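Long-range contact in CYTH domain-containing protein (Pyrococcus horikoshii, PDB 2DC4), which is of unknown function but has a CYTH fold and probably binds a triphosphate-containing or similar phosphorylated compound inside its antiparallel beta barrel: residues A[3-8]-A[138-143]. Residues are numbered along the deposited sequence; the frame is centred on the assembly and turned at random.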
loop_
_atom_site.group_PDB
_atom_site.type_symbol
_atom_site.label_atom_id
_atom_site.label_comp_id
_atom_site.label_asym_id
_atom_site.label_seq_id
_atom_site.Cartn_x
_atom_site.Cartn_y
_atom_site.Cartn_z
ATOM N N ILE A 3 -19.262 -4.307 -11.984
ATOM C CA ILE A 3 -20.015 -4.320 -13.235
ATOM C C ILE A 3 -20.228 -2.879 -13.678
ATOM O O ILE A 3 -20.793 -2.065 -12.944
ATOM C CB ILE A 3 -21.386 -5.009 -13.067
ATOM C CG1 ILE A 3 -21.185 -6.476 -12.671
ATOM C CG2 ILE A 3 -22.175 -4.924 -14.368
ATOM C CD1 ILE A 3 -20.418 -7.304 -13.700
ATOM N N GLU A 4 -19.773 -2.560 -14.883
ATOM C CA GLU A 4 -19.917 -1.203 -15.372
ATOM C C GLU A 4 -19.796 -1.078 -16.881
ATOM O O GLU A 4 -19.104 -1.860 -17.529
ATOM C CB GLU A 4 -18.872 -0.310 -14.708
ATOM C CG GLU A 4 -17.458 -0.854 -14.789
ATOM C CD GLU A 4 -16.429 0.120 -14.251
ATOM O OE1 GLU A 4 -16.650 0.671 -13.153
ATOM O OE2 GLU A 4 -15.396 0.327 -14.922
ATOM N N VAL A 5 -20.492 -0.090 -17.431
ATOM C CA VAL A 5 -20.445 0.183 -18.857
ATOM C C VAL A 5 -20.034 1.643 -19.004
ATOM O O VAL A 5 -20.543 2.515 -18.299
ATOM C CB VAL A 5 -21.814 -0.032 -19.524
ATOM C CG1 VAL A 5 -21.706 0.210 -21.022
ATOM C CG2 VAL A 5 -22.294 -1.452 -19.252
ATOM N N LYS A 6 -19.107 1.893 -19.918
ATOM C CA LYS A 6 -18.590 3.234 -20.161
ATOM C C LYS A 6 -19.173 3.791 -21.453
ATOM O O LYS A 6 -19.305 3.065 -22.438
ATOM C CB LYS A 6 -17.062 3.183 -20.272
ATOM C CG LYS A 6 -16.391 4.545 -20.429
ATOM C CD LYS A 6 -14.887 4.402 -20.661
ATOM C CE LYS A 6 -14.206 3.682 -19.510
ATOM N NZ LYS A 6 -12.741 3.534 -19.751
ATOM N N PHE A 7 -19.510 5.077 -21.441
ATOM C CA PHE A 7 -20.074 5.741 -22.615
ATOM C C PHE A 7 -19.333 7.029 -22.950
ATOM O O PHE A 7 -18.933 7.780 -22.059
ATOM C CB PHE A 7 -21.551 6.095 -22.390
ATOM C CG PHE A 7 -22.425 4.915 -22.074
ATOM C CD1 PHE A 7 -22.496 4.410 -20.779
ATOM C CD2 PHE A 7 -23.187 4.316 -23.069
ATOM C CE1 PHE A 7 -23.316 3.325 -20.478
ATOM C CE2 PHE A 7 -24.014 3.230 -22.779
ATOM C CZ PHE A 7 -24.079 2.733 -21.481
ATOM N N ARG A 8 -19.158 7.289 -24.244
ATOM C CA ARG A 8 -18.511 8.523 -24.676
ATOM C C ARG A 8 -19.688 9.491 -24.689
ATOM O O ARG A 8 -20.720 9.212 -25.306
ATOM C CB ARG A 8 -17.919 8.349 -26.078
ATOM C CG ARG A 8 -16.618 9.089 -26.310
ATOM C CD ARG A 8 -15.820 8.424 -27.429
ATOM N NE ARG A 8 -14.394 8.700 -27.299
ATOM C CZ ARG A 8 -13.440 7.819 -27.572
ATOM N NH1 ARG A 8 -13.759 6.608 -27.993
ATOM N NH2 ARG A 8 -12.169 8.138 -27.406
ATOM N N LYS A 138 -28.479 -5.519 -17.024
ATOM C CA LYS A 138 -29.836 -5.159 -17.422
ATOM C C LYS A 138 -30.232 -3.849 -16.747
ATOM O O LYS A 138 -30.913 -3.005 -17.340
ATOM C CB LYS A 138 -30.822 -6.263 -17.027
ATOM C CG LYS A 138 -30.596 -7.589 -17.739
ATOM C CD LYS A 138 -31.623 -8.626 -17.303
ATOM C CE LYS A 138 -31.457 -9.930 -18.069
ATOM N NZ LYS A 138 -32.520 -10.914 -17.723
ATOM N N ILE A 139 -29.797 -3.678 -15.504
ATOM C CA ILE A 139 -30.110 -2.461 -14.768
ATOM C C ILE A 139 -29.364 -1.284 -15.386
ATOM O O ILE A 139 -29.926 -0.206 -15.568
ATOM C CB ILE A 139 -29.712 -2.584 -13.283
ATOM C CG1 ILE A 139 -30.596 -3.625 -12.595
ATOM C CG2 ILE A 139 -29.845 -1.232 -12.594
ATOM C CD1 ILE A 139 -30.209 -3.897 -11.151
ATOM N N ILE A 140 -28.095 -1.503 -15.707
ATOM C CA ILE A 140 -27.281 -0.457 -16.309
ATOM C C ILE A 140 -27.903 -0.000 -17.618
ATOM O O ILE A 140 -27.996 1.195 -17.877
ATOM C CB ILE A 140 -25.840 -0.943 -16.564
ATOM C CG1 ILE A 140 -25.100 -1.044 -15.227
ATOM C CG2 ILE A 140 -25.116 0.009 -17.524
ATOM C CD1 ILE A 140 -23.703 -1.605 -15.315
ATOM N N TRP A 141 -28.345 -0.948 -18.437
ATOM C CA TRP A 141 -28.943 -0.561 -19.709
ATOM C C TRP A 141 -30.300 0.131 -19.588
ATOM O O TRP A 141 -30.628 0.986 -20.407
ATOM C CB TRP A 141 -28.989 -1.762 -20.660
ATOM C CG TRP A 141 -27.656 -1.939 -21.315
ATOM C CD1 TRP A 141 -26.682 -2.839 -20.983
ATOM C CD2 TRP A 141 -27.088 -1.087 -22.317
ATOM N NE1 TRP A 141 -25.540 -2.592 -21.710
ATOM C CE2 TRP A 141 -25.764 -1.523 -22.537
ATOM C CE3 TRP A 141 -27.573 0.006 -23.045
ATOM C CZ2 TRP A 141 -24.914 -0.901 -23.459
ATOM C CZ3 TRP A 141 -26.726 0.627 -23.963
ATOM C CH2 TRP A 141 -25.411 0.168 -24.158
ATOM N N ASP A 142 -31.086 -0.202 -18.567
ATOM C CA ASP A 142 -32.365 0.479 -18.393
ATOM C C ASP A 142 -32.075 1.942 -18.055
ATOM O O ASP A 142 -32.762 2.856 -18.520
ATOM C CB ASP A 142 -33.185 -0.157 -17.263
ATOM C CG ASP A 142 -33.872 -1.435 -17.693
ATOM O OD1 ASP A 142 -34.279 -1.524 -18.870
ATOM O OD2 ASP A 142 -34.020 -2.344 -16.849
ATOM N N VAL A 143 -31.048 2.155 -17.235
ATOM C CA VAL A 143 -30.647 3.502 -16.847
ATOM C C VAL A 143 -30.059 4.238 -18.054
ATOM O O VAL A 143 -30.383 5.395 -18.301
ATOM C CB VAL A 143 -29.580 3.470 -15.724
ATOM C CG1 VAL A 143 -29.104 4.884 -15.413
ATOM C CG2 VAL A 143 -30.155 2.812 -14.489
#
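Ile3 opens the contact between strand 3-8 and helix segment 138-143 by setting its CG2 methyl 3.8 Å from CD1 of Ile140. Its longer branch, with CG1 anti to the carbonyl carbon, leads away from Ile140, and Ile3 also packs on Pro133 and Lys137 of the same helix. The extended Ile140 side chain (chi2 176°) carries CD1 up to the strand backbone, where the methyl lies 3.8 Å from CA of Glu4. The Glu4 side chain itself leaves the strand away from the helix, close to the carboxylates of Glu2 and Glu127; Glu2, Glu4 and Lys6 fit the ExExK signature of CYTH proteins, consistent with side chains that line the barrel and in relatives serve metal and phosphate binding. Val5 comes next and divides its two methyls between neighbouring helix residues: CG2 meets CG2 of Ile140 at 3.6 Å, while CG1 lies a looser 4.2 Å from CZ2 of Trp141, the two side chains crossing at about a right angle. Two residues on, Phe7 turns its ring edge to one face of the indole, an offset edge-to-face pair with planes at 73°. CE2 of Phe7 lies 3.6 Å from CH2 of Trp141, at the outer rim of the benzo ring; the six-membered ring centroids are 5.4 Å apart. Val154 packs on both side chains. An alanine in place of Trp141 would probably leave the Phe7 edge without its aromatic partner and open a gap beside CG1 of Val5. No hydrogen bond joins the segments; apolar packing and the aromatic pair hold helix 133-146 against the outside of the barrel.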